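Local coordinates for protein MAU2 chromatid cohesion factor homolog (Saccharomyces cerevisiae, PDB 4XDN) that forms a complex with SCC2 that is required for cohesin to associate with chromosomes and so takes part in sister chromatid cohesion, at residues K340-F343 and S344-F347; N498-W501 and E502-T506; I507-L510 and F511-E515. All coordinates share one frame; numbering follows the deposited sequence.

Interaction 1 of 3, residues K340-F343 and S344-F347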
loop_
_atom_site.group_PDB
_atom_site.type_symbol
_atom_site.label_atom_id
_atom_site.label_comp_id
_atom_site.label_asym_id
_atom_site.label_seq_id
_atom_site.Cartn_x
_atom_site.Cartn_y
_atom_site.Cartn_z
ATOM N N LYS A 340 -9.287 -20.767 10.041
ATOM C CA LYS A 340 -8.584 -19.547 9.659
ATOM C C LYS A 340 -9.506 -18.615 8.882
ATOM O O LYS A 340 -9.518 -17.409 9.108
ATOM C CB LYS A 340 -7.341 -19.872 8.828
ATOM C CG LYS A 340 -6.113 -20.240 9.653
ATOM C CD LYS A 340 -4.899 -20.471 8.762
ATOM C CE LYS A 340 -3.617 -20.578 9.570
ATOM N NZ LYS A 340 -3.621 -21.743 10.494
ATOM N N GLY A 341 -10.282 -19.182 7.964
ATOM C CA GLY A 341 -11.241 -18.408 7.200
ATOM C C GLY A 341 -12.298 -17.788 8.094
ATOM O O GLY A 341 -12.670 -16.629 7.915
ATOM N N ASN A 342 -12.783 -18.562 9.062
ATOM C CA ASN A 342 -13.776 -18.073 10.013
ATOM C C ASN A 342 -13.267 -16.866 10.796
ATOM O O ASN A 342 -14.043 -15.981 11.157
ATOM C CB ASN A 342 -14.183 -19.185 10.982
ATOM C CG ASN A 342 -15.139 -20.186 10.359
ATOM O OD1 ASN A 342 -15.375 -20.171 9.152
ATOM N ND2 ASN A 342 -15.695 -21.064 11.186
ATOM N N PHE A 343 -11.963 -16.838 11.058
ATOM C CA PHE A 343 -11.343 -15.701 11.732
ATOM C C PHE A 343 -11.590 -14.422 10.937
ATOM O O PHE A 343 -11.991 -13.403 11.496
ATOM C CB PHE A 343 -9.838 -15.938 11.915
ATOM C CG PHE A 343 -9.118 -14.812 12.602
ATOM C CD1 PHE A 343 -8.688 -13.706 11.884
ATOM C CD2 PHE A 343 -8.854 -14.864 13.961
ATOM C CE1 PHE A 343 -8.022 -12.671 12.512
ATOM C CE2 PHE A 343 -8.187 -13.833 14.593
ATOM C CZ PHE A 343 -7.770 -12.736 13.867
ATOM N N SER A 344 -11.355 -14.489 9.630
ATOM C CA SER A 344 -11.529 -13.336 8.751
ATOM C C SER A 344 -12.969 -12.835 8.757
ATOM O O SER A 344 -13.214 -11.642 8.939
ATOM C CB SER A 344 -11.111 -13.686 7.320
ATOM O OG SER A 344 -9.724 -13.961 7.246
ATOM N N ARG A 345 -13.912 -13.749 8.554
ATOM C CA ARG A 345 -15.332 -13.407 8.549
ATOM C C ARG A 345 -15.766 -12.776 9.866
ATOM O O ARG A 345 -16.745 -12.031 9.909
ATOM C CB ARG A 345 -16.186 -14.647 8.270
ATOM C CG ARG A 345 -16.482 -14.889 6.798
ATOM C CD ARG A 345 -17.385 -16.102 6.609
ATOM N NE ARG A 345 -16.728 -17.339 7.025
ATOM C CZ ARG A 345 -15.857 -18.016 6.280
ATOM N NH1 ARG A 345 -15.524 -17.582 5.071
ATOM N NH2 ARG A 345 -15.314 -19.130 6.751
ATOM N N LYS A 346 -15.035 -13.077 10.936
ATOM C CA LYS A 346 -15.378 -12.573 12.260
ATOM C C LYS A 346 -14.740 -11.221 12.565
ATOM O O LYS A 346 -15.381 -10.354 13.160
ATOM C CB LYS A 346 -14.960 -13.578 13.338
ATOM C CG LYS A 346 -15.234 -13.084 14.752
ATOM C CD LYS A 346 -14.913 -14.122 15.809
ATOM C CE LYS A 346 -15.428 -13.672 17.170
ATOM N NZ LYS A 346 -14.851 -14.455 18.295
ATOM N N PHE A 347 -13.486 -11.041 12.159
ATOM C CA PHE A 347 -12.696 -9.907 12.631
ATOM C C PHE A 347 -12.497 -8.793 11.604
ATOM O O PHE A 347 -12.053 -7.700 11.961
ATOM C CB PHE A 347 -11.338 -10.406 13.128
ATOM C CG PHE A 347 -11.415 -11.122 14.445
ATOM C CD1 PHE A 347 -11.743 -10.431 15.603
ATOM C CD2 PHE A 347 -11.179 -12.483 14.528
ATOM C CE1 PHE A 347 -11.826 -11.085 16.819
ATOM C CE2 PHE A 347 -11.259 -13.143 15.741
ATOM C CZ PHE A 347 -11.585 -12.443 16.889
#

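Interaction 2 of 3, residues N498-W501 and E502-T506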
loop_
_atom_site.group_PDB
_atom_site.type_symbol
_atom_site.label_atom_id
_atom_site.label_comp_id
_atom_site.label_asym_id
_atom_site.label_seq_id
_atom_site.Cartn_x
_atom_site.Cartn_y
_atom_site.Cartn_z
ATOM N N ASN A 498 7.009 -16.347 -4.379
ATOM C CA ASN A 498 5.795 -16.772 -3.693
ATOM C C ASN A 498 5.406 -18.173 -4.173
ATOM O O ASN A 498 5.098 -18.356 -5.351
ATOM C CB ASN A 498 4.661 -15.772 -3.943
ATOM C CG ASN A 498 3.387 -16.126 -3.195
ATOM O OD1 ASN A 498 2.865 -17.231 -3.320
ATOM N ND2 ASN A 498 2.881 -15.182 -2.409
ATOM N N PRO A 499 5.421 -19.170 -3.267
ATOM C CA PRO A 499 5.194 -20.557 -3.700
ATOM C C PRO A 499 3.811 -20.795 -4.307
ATOM O O PRO A 499 3.702 -21.576 -5.252
ATOM C CB PRO A 499 5.372 -21.363 -2.408
ATOM C CG PRO A 499 5.149 -20.396 -1.308
ATOM C CD PRO A 499 5.645 -19.081 -1.812
ATOM N N ILE A 500 2.780 -20.139 -3.781
ATOM C CA ILE A 500 1.443 -20.241 -4.358
ATOM C C ILE A 500 1.474 -19.800 -5.817
ATOM O O ILE A 500 0.904 -20.458 -6.686
ATOM C CB ILE A 500 0.410 -19.393 -3.571
ATOM C CG1 ILE A 500 0.100 -20.068 -2.231
ATOM C CG2 ILE A 500 -0.882 -19.200 -4.382
ATOM C CD1 ILE A 500 -0.875 -19.308 -1.350
ATOM N N TRP A 501 2.154 -18.692 -6.082
ATOM C CA TRP A 501 2.242 -18.158 -7.433
ATOM C C TRP A 501 3.117 -19.028 -8.325
ATOM O O TRP A 501 2.744 -19.330 -9.455
ATOM C CB TRP A 501 2.779 -16.726 -7.406
ATOM C CG TRP A 501 1.719 -15.717 -7.118
ATOM C CD1 TRP A 501 1.165 -15.433 -5.904
ATOM C CD2 TRP A 501 1.074 -14.856 -8.064
ATOM N NE1 TRP A 501 0.217 -14.448 -6.034
ATOM C CE2 TRP A 501 0.141 -14.077 -7.352
ATOM C CE3 TRP A 501 1.195 -14.669 -9.443
ATOM C CZ2 TRP A 501 -0.666 -13.127 -7.971
ATOM C CZ3 TRP A 501 0.397 -13.724 -10.057
ATOM C CH2 TRP A 501 -0.523 -12.965 -9.321
ATOM N N GLU A 502 4.277 -19.429 -7.814
ATOM C CA GLU A 502 5.202 -20.263 -8.576
ATOM C C GLU A 502 4.578 -21.607 -8.924
ATOM O O GLU A 502 4.804 -22.144 -10.010
ATOM C CB GLU A 502 6.499 -20.482 -7.795
ATOM C CG GLU A 502 7.498 -19.345 -7.926
ATOM C CD GLU A 502 8.093 -19.242 -9.320
ATOM O OE1 GLU A 502 8.344 -20.295 -9.945
ATOM O OE2 GLU A 502 8.307 -18.106 -9.793
ATOM N N CYS A 503 3.796 -22.146 -7.995
ATOM C CA CYS A 503 3.149 -23.432 -8.205
ATOM C C CYS A 503 2.031 -23.300 -9.231
ATOM O O CYS A 503 1.833 -24.186 -10.061
ATOM C CB CYS A 503 2.598 -23.985 -6.889
ATOM S SG CYS A 503 1.962 -25.678 -7.023
ATOM N N THR A 504 1.303 -22.189 -9.173
ATOM C CA THR A 504 0.224 -21.940 -10.123
ATOM C C THR A 504 0.777 -21.913 -11.546
ATOM O O THR A 504 0.175 -22.472 -12.465
ATOM C CB THR A 504 -0.503 -20.614 -9.816
ATOM O OG1 THR A 504 -1.084 -20.681 -8.509
ATOM C CG2 THR A 504 -1.605 -20.340 -10.831
ATOM N N VAL A 505 1.928 -21.272 -11.717
ATOM C CA VAL A 505 2.572 -21.184 -13.024
ATOM C C VAL A 505 2.931 -22.578 -13.534
ATOM O O VAL A 505 2.649 -22.915 -14.683
ATOM C CB VAL A 505 3.841 -20.298 -12.967
ATOM C CG1 VAL A 505 4.604 -20.334 -14.290
ATOM C CG2 VAL A 505 3.468 -18.868 -12.628
ATOM N N THR A 506 3.551 -23.381 -12.672
ATOM C CA THR A 506 3.942 -24.743 -13.025
ATOM C C THR A 506 2.726 -25.588 -13.403
ATOM O O THR A 506 2.722 -26.269 -14.429
ATOM C CB THR A 506 4.687 -25.431 -11.860
ATOM O OG1 THR A 506 5.874 -24.694 -11.546
ATOM C CG2 THR A 506 5.067 -26.870 -12.217
#

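Interaction 3 of 3, residues I507-L510 and F511-E515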
loop_
_atom_site.group_PDB
_atom_site.type_symbol
_atom_site.label_atom_id
_atom_site.label_comp_id
_atom_site.label_asym_id
_atom_site.label_seq_id
_atom_site.Cartn_x
_atom_site.Cartn_y
_atom_site.Cartn_z
ATOM N N ILE A 507 1.705 -25.539 -12.553
ATOM C CA ILE A 507 0.472 -26.290 -12.759
ATOM C C ILE A 507 -0.184 -25.946 -14.095
ATOM O O ILE A 507 -0.584 -26.839 -14.848
ATOM C CB ILE A 507 -0.519 -26.024 -11.595
ATOM C CG1 ILE A 507 -0.329 -27.048 -10.470
ATOM C CG2 ILE A 507 -1.972 -26.098 -12.059
ATOM C CD1 ILE A 507 1.116 -27.357 -10.103
ATOM N N LEU A 508 -0.292 -24.653 -14.386
ATOM C CA LEU A 508 -0.954 -24.197 -15.605
ATOM C C LEU A 508 -0.154 -24.563 -16.851
ATOM O O LEU A 508 -0.732 -24.882 -17.892
ATOM C CB LEU A 508 -1.181 -22.683 -15.561
ATOM C CG LEU A 508 -2.232 -22.171 -14.573
ATOM C CD1 LEU A 508 -2.262 -20.651 -14.588
ATOM C CD2 LEU A 508 -3.619 -22.731 -14.878
ATOM N N TRP A 509 1.170 -24.514 -16.749
ATOM C CA TRP A 509 2.026 -24.892 -17.867
ATOM C C TRP A 509 1.880 -26.381 -18.164
ATOM O O TRP A 509 1.711 -26.780 -19.315
ATOM C CB TRP A 509 3.488 -24.558 -17.575
ATOM C CG TRP A 509 4.372 -24.643 -18.786
ATOM C CD1 TRP A 509 4.690 -23.625 -19.640
ATOM C CD2 TRP A 509 5.050 -25.806 -19.280
ATOM N NE1 TRP A 509 5.522 -24.083 -20.633
ATOM C CE2 TRP A 509 5.758 -25.418 -20.434
ATOM C CE3 TRP A 509 5.127 -27.136 -18.857
ATOM C CZ2 TRP A 509 6.534 -26.312 -21.171
ATOM C CZ3 TRP A 509 5.899 -28.022 -19.591
ATOM C CH2 TRP A 509 6.590 -27.606 -20.734
ATOM N N LEU A 510 1.939 -27.199 -17.118
ATOM C CA LEU A 510 1.852 -28.643 -17.278
ATOM C C LEU A 510 0.467 -29.066 -17.764
ATOM O O LEU A 510 0.344 -29.972 -18.589
ATOM C CB LEU A 510 2.193 -29.345 -15.961
ATOM C CG LEU A 510 3.655 -29.222 -15.521
ATOM C CD1 LEU A 510 3.844 -29.758 -14.111
ATOM C CD2 LEU A 510 4.579 -29.951 -16.487
ATOM N N PHE A 511 -0.572 -28.406 -17.259
ATOM C CA PHE A 511 -1.934 -28.681 -17.706
ATOM C C PHE A 511 -2.097 -28.402 -19.197
ATOM O O PHE A 511 -2.851 -29.091 -19.884
ATOM C CB PHE A 511 -2.948 -27.839 -16.919
ATOM C CG PHE A 511 -3.288 -28.383 -15.548
ATOM C CD1 PHE A 511 -2.808 -29.608 -15.109
ATOM C CD2 PHE A 511 -4.106 -27.655 -14.701
ATOM C CE1 PHE A 511 -3.134 -30.087 -13.855
ATOM C CE2 PHE A 511 -4.433 -28.131 -13.447
ATOM C CZ PHE A 511 -3.947 -29.347 -13.024
ATOM N N SER A 512 -1.385 -27.394 -19.692
ATOM C CA SER A 512 -1.541 -26.951 -21.073
ATOM C C SER A 512 -0.546 -27.603 -22.039
ATOM O O SER A 512 -0.630 -27.388 -23.250
ATOM C CB SER A 512 -1.401 -25.430 -21.146
ATOM O OG SER A 512 -0.147 -25.009 -20.637
ATOM N N HIS A 513 0.381 -28.400 -21.509
ATOM C CA HIS A 513 1.425 -29.022 -22.327
ATOM C C HIS A 513 1.452 -30.551 -22.236
ATOM O O HIS A 513 2.284 -31.191 -22.877
ATOM C CB HIS A 513 2.798 -28.468 -21.928
ATOM C CG HIS A 513 3.028 -27.056 -22.365
ATOM N ND1 HIS A 513 2.599 -25.966 -21.631
ATOM C CD2 HIS A 513 3.637 -26.548 -23.462
ATOM C CE1 HIS A 513 2.937 -24.856 -22.257
ATOM N NE2 HIS A 513 3.570 -25.180 -23.373
ATOM N N PHE A 514 0.544 -31.130 -21.454
ATOM C CA PHE A 514 0.523 -32.578 -21.238
ATOM C C PHE A 514 -0.880 -33.169 -21.288
ATOM O O PHE A 514 -1.810 -32.643 -20.680
ATOM C CB PHE A 514 1.143 -32.929 -19.883
ATOM C CG PHE A 514 2.638 -33.037 -19.901
ATOM C CD1 PHE A 514 3.431 -31.923 -19.686
ATOM C CD2 PHE A 514 3.250 -34.260 -20.114
ATOM C CE1 PHE A 514 4.808 -32.027 -19.697
ATOM C CE2 PHE A 514 4.625 -34.368 -20.125
ATOM C CZ PHE A 514 5.405 -33.251 -19.915
ATOM N N GLU A 515 -1.021 -34.274 -22.011
ATOM C CA GLU A 515 -2.192 -35.124 -21.860
ATOM C C GLU A 515 -2.006 -35.910 -20.566
ATOM O O GLU A 515 -0.872 -36.165 -20.159
ATOM C CB GLU A 515 -2.358 -36.063 -23.057
ATOM C CG GLU A 515 -2.561 -35.350 -24.383
ATOM C CD GLU A 515 -2.991 -36.287 -25.491
ATOM O OE1 GLU A 515 -2.151 -36.608 -26.361
ATOM O OE2 GLU A 515 -4.170 -36.700 -25.495
#

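Interaction 1 of 3, residues K340-F343 and S344-F347
Arg345 N donates to Gly341 O (3.2 Å) and Phe347 N to Phe343 O (2.9 Å), the i to i+4 bonds of the first turns of helix 339-360. On one side Arg345 folds back along the helix, its chain bent at chi3 (-65°), so that NH2 reaches Asn342 OD1 at 2.6 Å. The oxygen sits at the edge of the guanidinium, close to its plane, and the donor lies in the plane of the amide carbonyl; the two flat groups themselves are turned 80° apart. Gly341 O lies over one face of the guanidinium. NH1 makes a salt bridge to Glu393 of helix 369-398, and NH2 also donates to Cys336 O. Elsewhere on the helix Phe343 and Phe347 meet obliquely, ring centroids 4.4 Å apart and planes at 43°. Phe347 CD2 stands over the centre of the Phe343 ring, 3.3 Å from its CE2. Both phenylalanines also touch Leu325 of helix 317-331, while Ser344 OG is hydrogen-bonded to Ser329 O. The chemistry divides accordingly: an aromatic pair packs against the preceding helix, and the charge of the arginine is probably balanced by Glu393, while Asn342 OD1 and Cys336 O accept hydrogen bonds from NH2.

Interaction 2 of 3, residues N498-W501 and E502-T506
Ile500 O is gripped twice by Thr504, whose hydroxyl OG1 donates at 2.7 Å and whose backbone N donates at 3.1 Å. The two donors arrive from opposite faces of the carbonyl plane, each tilted about 30° from it. The hydroxyl is placed there because OG1 stands beside the backbone N and anti to the carbonyl carbon (chi1 -61°), which turns it back toward the preceding turn. OG1 is also hydrogen-bonded to an aromatic side chain of another protein chain, so this threonine joins the helix backbone to the partner. Thr506 repeats the double grip on Glu502 O, its OG1 at 3.2 Å and its backbone N again on the other face.

At the start of the helix, Asn498 O accepts from Glu502 N at 2.8 Å in a nearly straight bond, and Glu502 CB lies against the same oxygen. Cys503 N donates to Pro499 O, also at 2.8 Å, with Cys503 CB 3.1 Å from that oxygen. The side chain of Asn498 turns to the helix as well: OD1 accepts from Trp501 N at 3.2 Å, with the donor above the amide plane. ND2 is held by Cys266 O and Asp268, fixing the rotation of the amide. Val505 CG2 rests 3.3 Å from Trp501 O, and its side chain meets Trp483 of helix 472-490. The Trp501 ring instead packs on helix 446-466, and with Ile500 and Thr504 it also touches apolar side chains of the other protein chain. The arrangement is an asparagine N-cap followed by proline at the first helical position, opening helix 499-513 within a largely helical array.

Interaction 3 of 3, residues I507-L510 and F511-E515
His513 lies flat over one face of Trp509 in an offset stack: its ring and the five-membered ring of the indole are 3.6 Å apart between centroids, with planes at 14°. The rings are nearly parallel although the side chains cross at about a right angle; His513 CE1 comes to 3.1 Å from Trp509 NE1, and His513 CB sits over the six-membered ring as a CH-pi contact. Trp509 reaches this place by carrying CG anti to the backbone N (chi1 -167°). The histidine is also pinned at its edge, where ND1 donates to Trp509 O at 2.6 Å, the oxygen lying close to the imidazole plane. This bond ties a side chain to a main-chain oxygen at the C-terminal end of helix 499-513, where the i to i+4 tryptophan-histidine stack lies against helix 526-543 of this largely helical protein. The backbone bonds become weak there: Ser512 N to Leu508 O and His513 N to Leu510 O are both long or bent. Ser512 OG lies 2.8 Å from Leu508 O and 2.9 Å from Trp509 O, and its one proton may go to either; it is also hydrogen-bonded to Tyr457 of helix 446-466.

Elsewhere, Ile507 and Phe511 run side by side, pointing the same way, with Ile507 CG2 over the phenyl face, 3.5 Å from CE2. Leu510 and Phe514 are likewise alongside each other, CD2 of the leucine 3.8 Å from CE1 of the phenylalanine. Phe514 turns its edge to Trp509 CZ3. Beyond the two segments, Trp509 stacks on Tyr532, and its ring meets Trp483. With an alanine at Trp509 the imidazole would probably lose its stacking partner, and a gap would be likely to open toward Tyr532. Leu508 and Phe511 also pack on apolar side chains of another protein chain.

Interactions 2 and 3 follow one another on helix 499-513, their centres about 14 Å apart, and both are buried; interaction 1 lies on helix 339-360, about 25 Å from interaction 2 between centres, and is only partly buried. At the start of its helix, interaction 2 relies on carbonyls gripped by threonines and on a capped N-terminus, whereas interaction 3, at the other end, relies on stacked rings and a histidine bonded to the main chain. Interaction 1 pairs a charged arginine with an amide on one side and has an oblique pair of phenylalanines on another. Another protein chain touches interactions 2 and 3 but not interaction 1, which faces helices 317-331 and 369-398.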